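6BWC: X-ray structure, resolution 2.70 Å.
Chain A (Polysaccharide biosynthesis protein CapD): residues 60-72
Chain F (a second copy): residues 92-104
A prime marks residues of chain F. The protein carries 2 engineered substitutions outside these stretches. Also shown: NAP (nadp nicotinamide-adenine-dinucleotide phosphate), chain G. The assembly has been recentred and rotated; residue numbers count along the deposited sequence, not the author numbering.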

# COMPACT_ATOMS: atom_id res chain seq x y z
N ARG A 60 -25.57 4.52 16.02
CA ARG A 60 -25.11 4.33 14.63
C ARG A 60 -24.43 2.94 14.43
O ARG A 60 -23.73 2.47 15.32
CB ARG A 60 -24.16 5.46 14.20
CG ARG A 60 -24.70 6.89 14.31
CD ARG A 60 -26.03 7.14 13.60
NE ARG A 60 -27.10 7.26 14.59
CZ ARG A 60 -27.83 8.36 14.86
NH1 ARG A 60 -27.67 9.51 14.18
NH2 ARG A 60 -28.75 8.31 15.82
N TYR A 61 -24.67 2.30 13.28
CA TYR A 61 -24.07 1.00 12.96
C TYR A 61 -23.12 1.17 11.79
O TYR A 61 -23.55 1.52 10.71
CB TYR A 61 -25.16 -0.05 12.63
CG TYR A 61 -26.12 -0.35 13.78
CD1 TYR A 61 -25.88 -1.40 14.69
CD2 TYR A 61 -27.26 0.44 13.97
CE1 TYR A 61 -26.75 -1.66 15.76
CE2 TYR A 61 -28.14 0.19 15.02
CZ TYR A 61 -27.90 -0.85 15.91
OH TYR A 61 -28.80 -1.02 16.94
N LEU A 62 -21.83 0.97 12.01
CA LEU A 62 -20.78 1.10 10.97
C LEU A 62 -20.17 -0.27 10.67
O LEU A 62 -19.76 -1.03 11.59
CB LEU A 62 -19.64 2.07 11.38
CG LEU A 62 -19.88 3.58 11.53
CD1 LEU A 62 -20.97 3.86 12.54
CD2 LEU A 62 -18.64 4.33 12.00
N ILE A 63 -20.10 -0.59 9.38
CA ILE A 63 -19.41 -1.77 8.88
C ILE A 63 -17.96 -1.38 8.58
O ILE A 63 -17.71 -0.41 7.87
CB ILE A 63 -20.10 -2.32 7.61
CG1 ILE A 63 -21.59 -2.64 7.87
CG2 ILE A 63 -19.36 -3.53 7.08
CD1 ILE A 63 -21.85 -3.92 8.61
N GLY A 64 -17.00 -2.12 9.13
CA GLY A 64 -15.58 -1.79 8.97
C GLY A 64 -14.63 -2.84 9.55
O GLY A 64 -14.98 -3.62 10.44
N ASP A 65 -13.41 -2.88 9.02
CA ASP A 65 -12.44 -3.84 9.47
C ASP A 65 -11.33 -3.08 10.15
O ASP A 65 -10.77 -2.16 9.55
CB ASP A 65 -11.90 -4.65 8.29
CG ASP A 65 -11.24 -5.95 8.73
OD1 ASP A 65 -10.25 -5.90 9.49
OD2 ASP A 65 -11.71 -7.03 8.33
N ILE A 66 -10.98 -3.46 11.37
CA ILE A 66 -9.89 -2.81 12.08
C ILE A 66 -8.56 -2.90 11.34
O ILE A 66 -7.66 -2.13 11.66
CB ILE A 66 -9.70 -3.28 13.54
CG1 ILE A 66 -9.41 -4.77 13.66
CG2 ILE A 66 -10.90 -2.90 14.40
CD1 ILE A 66 -8.89 -5.12 15.05
N ARG A 67 -8.45 -3.82 10.38
CA ARG A 67 -7.26 -3.92 9.51
C ARG A 67 -7.11 -2.71 8.55
O ARG A 67 -6.00 -2.41 8.05
CB ARG A 67 -7.27 -5.24 8.72
CG ARG A 67 -7.26 -6.52 9.56
CD ARG A 67 -7.58 -7.72 8.66
NE ARG A 67 -7.80 -8.99 9.37
CZ ARG A 67 -7.64 -10.21 8.85
NH1 ARG A 67 -7.23 -10.39 7.59
NH2 ARG A 67 -7.89 -11.28 9.60
N ASN A 68 -8.23 -2.02 8.30
CA ASN A 68 -8.25 -0.79 7.52
C ASN A 68 -8.21 0.45 8.40
O ASN A 68 -9.22 0.83 8.98
CB ASN A 68 -9.52 -0.75 6.65
CG ASN A 68 -9.59 0.46 5.74
OD1 ASN A 68 -9.14 1.55 6.09
ND2 ASN A 68 -10.17 0.29 4.58
N TYR A 69 -7.05 1.10 8.45
CA TYR A 69 -6.90 2.33 9.21
C TYR A 69 -7.97 3.35 8.90
O TYR A 69 -8.62 3.85 9.81
CB TYR A 69 -5.57 3.00 8.94
CG TYR A 69 -5.40 4.28 9.72
CD1 TYR A 69 -4.98 4.25 11.04
CD2 TYR A 69 -5.66 5.52 9.14
CE1 TYR A 69 -4.79 5.41 11.77
CE2 TYR A 69 -5.50 6.69 9.87
CZ TYR A 69 -5.06 6.63 11.18
OH TYR A 69 -4.87 7.77 11.97
N ASP A 70 -8.12 3.66 7.61
CA ASP A 70 -9.01 4.77 7.19
C ASP A 70 -10.45 4.61 7.73
O ASP A 70 -11.08 5.58 8.13
CB ASP A 70 -9.02 4.93 5.66
CG ASP A 70 -7.72 5.50 5.10
OD1 ASP A 70 -6.88 6.04 5.83
OD2 ASP A 70 -7.55 5.44 3.88
N ARG A 71 -10.91 3.37 7.78
CA ARG A 71 -12.22 3.09 8.26
C ARG A 71 -12.32 3.30 9.76
O ARG A 71 -13.30 3.83 10.23
CB ARG A 71 -12.61 1.64 7.92
CG ARG A 71 -14.07 1.32 8.16
CD ARG A 71 -14.99 2.45 7.73
NE ARG A 71 -16.40 2.05 7.78
CZ ARG A 71 -17.43 2.85 7.53
NH1 ARG A 71 -17.26 4.14 7.21
NH2 ARG A 71 -18.66 2.35 7.62
N VAL A 72 -11.29 2.86 10.49
CA VAL A 72 -11.18 3.09 11.94
C VAL A 72 -11.00 4.57 12.30
O VAL A 72 -11.54 5.03 13.30
CB VAL A 72 -9.98 2.32 12.53
CG1 VAL A 72 -9.77 2.66 14.01
CG2 VAL A 72 -10.18 0.82 12.35
PA NAP G . -16.79 -12.38 19.91
O1A NAP G . -18.19 -12.66 20.40
O2A NAP G . -16.20 -13.22 18.79
O5B NAP G . -16.77 -10.83 19.45
C5B NAP G . -16.20 -10.43 18.19
C4B NAP G . -16.54 -9.00 17.75
O4B NAP G . -15.41 -8.37 17.10
C3B NAP G . -17.64 -9.02 16.70
O3B NAP G . -18.44 -7.84 16.83
C2B NAP G . -16.89 -9.05 15.35
O2B NAP G . -17.56 -8.50 14.21
C1B NAP G . -15.67 -8.20 15.69
N9A NAP G . -14.52 -8.50 14.80
C8A NAP G . -13.83 -9.64 14.69
N7A NAP G . -12.83 -9.51 13.78
C5A NAP G . -12.87 -8.26 13.30
C6A NAP G . -12.09 -7.45 12.32
N6A NAP G . -11.05 -8.00 11.64
N1A NAP G . -12.45 -6.17 12.12
C2A NAP G . -13.51 -5.64 12.78
N3A NAP G . -14.26 -6.31 13.66
C4A NAP G . -13.99 -7.60 13.97
O3 NAP G . -15.84 -12.56 21.19
PN NAP G . -16.06 -11.98 22.66
O1N NAP G . -16.99 -10.80 22.57
O2N NAP G . -16.32 -13.09 23.63
O5D NAP G . -14.54 -11.52 22.88
C5D NAP G . -14.21 -10.16 22.61
C4D NAP G . -12.79 -9.78 23.03
O4D NAP G . -12.55 -10.33 24.30
C3D NAP G . -11.67 -10.26 22.10
O3D NAP G . -10.63 -9.28 22.02
C2D NAP G . -11.18 -11.50 22.79
O2D NAP G . -9.85 -11.85 22.43
C1D NAP G . -11.32 -11.05 24.23
N1N NAP G . -11.39 -12.12 25.23
C2N NAP G . -12.50 -12.92 25.26
C3N NAP G . -12.64 -13.94 26.18
C7N NAP G . -13.84 -14.85 26.19
O7N NAP G . -13.74 -15.89 26.86
N7N NAP G . -14.95 -14.59 25.47
C4N NAP G . -11.56 -14.17 27.21
C5N NAP G . -10.40 -13.27 27.08
C6N NAP G . -10.37 -12.25 26.12
P2B NAP G . -18.44 -9.37 13.15
O1X NAP G . -19.61 -8.46 12.76
O2X NAP G . -17.42 -9.65 12.04
O3X NAP G . -18.95 -10.60 13.92
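Chain F (92-104) SFCEYNPFEAVLT

The contact is a small, mixed polar and apolar one, in which the junction between two helices of chain F packs against the end of a chain A strand and is fixed there by a single hydrogen bond from the strand backbone to the Asn97′ side chain. The two stretches together bury 373 Å².

In chain A, residues 60-63 are extended and form the last part of a strand. The chain then leaves the strand at Gly64, passes through a type I turn from Asp65 to Asn68, closed by Asn68 N to Asp65 O at 2.8 Å, and enters a helix at Tyr69. Asn68 caps that helix: Asn68 OD1 accepts from Arg71 N at 3.0 Å. Chain F is helical up to Tyr96′, breaks at Asn97′, where phi/psi is -122/67, and resumes as a helix from Pro98′. This second helix includes a wider pi-type turn from Val102′ to Thr104′.

The register follows from the nearest CA pairs, Ile63 CA to Asn97′ CA at 6.4 Å and Gly64 CA to Glu100′ CA at 7.1 Å. The strand and the second helix of chain F run in broadly the same sense, while the first helix lies across the strand, with Phe93′ and Asn97′ meeting the strand end and Leu103′ reaching Asn68 at the end of the turn.

Asn97′ points toward chain A and occupies the centre of the contact. Ile63 N donates to Asn97′ OD1 at 2.9 Å, with a nearly straight angle of 175°, so the side-chain amide satisfies a strand NH. The other end of the same amide is held within chain F, Asn97′ ND2 donating to Phe93′ O at 3.0 Å; the side chain thus ties the end of the first helix to the strand of the other copy. Arg71 NH2 also lies 2.9 Å from Asn97′ OD1, at the edge of the guanidinium, but the angle is too poor for a hydrogen bond.

The Ile63 side chain points toward chain F and provides the apolar part of the contact. Ile63 CG1 lies 3.8 Å from Phe93′ CD1, at the edge of the aromatic ring, and 3.6 Å from Asn97′ ND2. Phe93′ starts out sideways from its CA, yet its ring comes nearer to chain A, which brings it within reach of the isoleucine.

Glu100′, in the first turn of the second helix, covers the exit of the strand. Glu100′ CG approaches Ile63 O at 3.2 Å, and Glu100′ OE1 is 3.6 Å from Gly64 CA. Ile63 O is already engaged within chain A, accepting from Arg71 NE at 2.8 Å and from Arg71 NH2 at 2.9 Å. The arginine, so anchored, makes a long salt bridge to the glutamate, Arg71 NE to Glu100′ OE2 at 3.9 Å; the oxygen lies well out of the guanidinium plane, so the attraction is one of charge alone. Farther along, Leu103′ CD1 rests 4.1 Å from Asn68 ND2.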

# COMPACT_ATOMS: atom_id res chain seq x y z
N SER F 92 -29.62 -1.95 2.11
CA SER F 92 -29.52 -0.85 3.05
C SER F 92 -28.09 -0.68 3.49
O SER F 92 -27.58 0.43 3.53
CB SER F 92 -30.42 -1.07 4.28
OG SER F 92 -29.75 -1.84 5.28
N PHE F 93 -27.43 -1.79 3.80
CA PHE F 93 -26.05 -1.73 4.27
C PHE F 93 -25.05 -1.14 3.26
O PHE F 93 -24.10 -0.42 3.64
CB PHE F 93 -25.60 -3.10 4.76
CG PHE F 93 -26.07 -3.42 6.15
CD1 PHE F 93 -25.31 -3.03 7.26
CD2 PHE F 93 -27.29 -4.05 6.37
CE1 PHE F 93 -25.75 -3.29 8.55
CE2 PHE F 93 -27.73 -4.33 7.65
CZ PHE F 93 -26.96 -3.95 8.74
N CYS F 94 -25.28 -1.44 1.97
CA CYS F 94 -24.49 -0.83 0.90
C CYS F 94 -24.83 0.65 0.60
O CYS F 94 -24.10 1.29 -0.14
CB CYS F 94 -24.59 -1.69 -0.37
SG CYS F 94 -24.04 -3.38 -0.09
N GLU F 95 -25.91 1.20 1.14
CA GLU F 95 -26.21 2.63 0.98
C GLU F 95 -25.61 3.46 2.12
O GLU F 95 -25.19 4.61 1.90
CB GLU F 95 -27.72 2.90 0.92
CG GLU F 95 -28.42 2.28 -0.29
CD GLU F 95 -28.22 3.05 -1.57
OE1 GLU F 95 -28.97 4.01 -1.87
OE2 GLU F 95 -27.29 2.65 -2.29
N TYR F 96 -25.64 2.88 3.32
CA TYR F 96 -25.07 3.51 4.52
C TYR F 96 -23.57 3.27 4.70
O TYR F 96 -22.90 4.10 5.31
CB TYR F 96 -25.82 3.04 5.78
CG TYR F 96 -27.23 3.61 5.88
CD1 TYR F 96 -27.44 4.98 6.14
CD2 TYR F 96 -28.35 2.78 5.72
CE1 TYR F 96 -28.72 5.50 6.23
CE2 TYR F 96 -29.63 3.30 5.81
CZ TYR F 96 -29.81 4.66 6.05
OH TYR F 96 -31.09 5.16 6.13
N ASN F 97 -23.05 2.14 4.19
CA ASN F 97 -21.60 1.88 4.11
C ASN F 97 -21.23 1.62 2.66
O ASN F 97 -20.87 0.49 2.29
CB ASN F 97 -21.20 0.69 4.99
CG ASN F 97 -21.86 0.73 6.35
OD1 ASN F 97 -21.27 1.16 7.32
ND2 ASN F 97 -23.08 0.26 6.42
N PRO F 98 -21.34 2.66 1.81
CA PRO F 98 -21.20 2.46 0.38
C PRO F 98 -19.79 2.17 -0.11
O PRO F 98 -19.64 1.43 -1.08
CB PRO F 98 -21.69 3.78 -0.20
CG PRO F 98 -21.29 4.79 0.83
CD PRO F 98 -21.46 4.09 2.15
N PHE F 99 -18.75 2.74 0.51
CA PHE F 99 -17.40 2.39 0.12
C PHE F 99 -17.02 1.01 0.61
O PHE F 99 -16.21 0.36 -0.05
CB PHE F 99 -16.37 3.39 0.60
CG PHE F 99 -15.00 3.14 0.04
CD1 PHE F 99 -14.76 3.29 -1.33
CD2 PHE F 99 -13.95 2.77 0.87
CE1 PHE F 99 -13.49 3.10 -1.85
CE2 PHE F 99 -12.68 2.57 0.33
CZ PHE F 99 -12.45 2.74 -1.03
N GLU F 100 -17.56 0.57 1.74
CA GLU F 100 -17.30 -0.81 2.19
C GLU F 100 -17.79 -1.88 1.20
O GLU F 100 -17.14 -2.92 1.01
CB GLU F 100 -17.95 -1.05 3.54
CG GLU F 100 -17.22 -0.34 4.66
CD GLU F 100 -16.00 -1.09 5.16
OE1 GLU F 100 -16.16 -2.29 5.48
OE2 GLU F 100 -14.92 -0.48 5.24
N ALA F 101 -18.93 -1.57 0.59
CA ALA F 101 -19.51 -2.33 -0.53
C ALA F 101 -18.60 -2.42 -1.76
O ALA F 101 -18.41 -3.51 -2.30
CB ALA F 101 -20.85 -1.74 -0.94
N VAL F 102 -18.04 -1.28 -2.19
CA VAL F 102 -17.04 -1.25 -3.26
C VAL F 102 -15.93 -2.22 -2.92
O VAL F 102 -15.61 -3.09 -3.73
CB VAL F 102 -16.44 0.17 -3.50
CG1 VAL F 102 -15.20 0.11 -4.41
CG2 VAL F 102 -17.50 1.10 -4.10
N LEU F 103 -15.36 -2.08 -1.73
CA LEU F 103 -14.22 -2.92 -1.33
C LEU F 103 -14.51 -4.42 -1.52
O LEU F 103 -13.83 -5.08 -2.29
CB LEU F 103 -13.73 -2.60 0.09
CG LEU F 103 -13.02 -1.24 0.26
CD1 LEU F 103 -12.91 -0.89 1.74
CD2 LEU F 103 -11.63 -1.16 -0.38
N THR F 104 -15.54 -4.92 -0.86
CA THR F 104 -15.86 -6.36 -0.92
C THR F 104 -16.36 -6.76 -2.31
O THR F 104 -15.92 -7.75 -2.86
CB THR F 104 -16.85 -6.75 0.20
OG1 THR F 104 -16.17 -6.75 1.46
CG2 THR F 104 -17.45 -8.13 0.01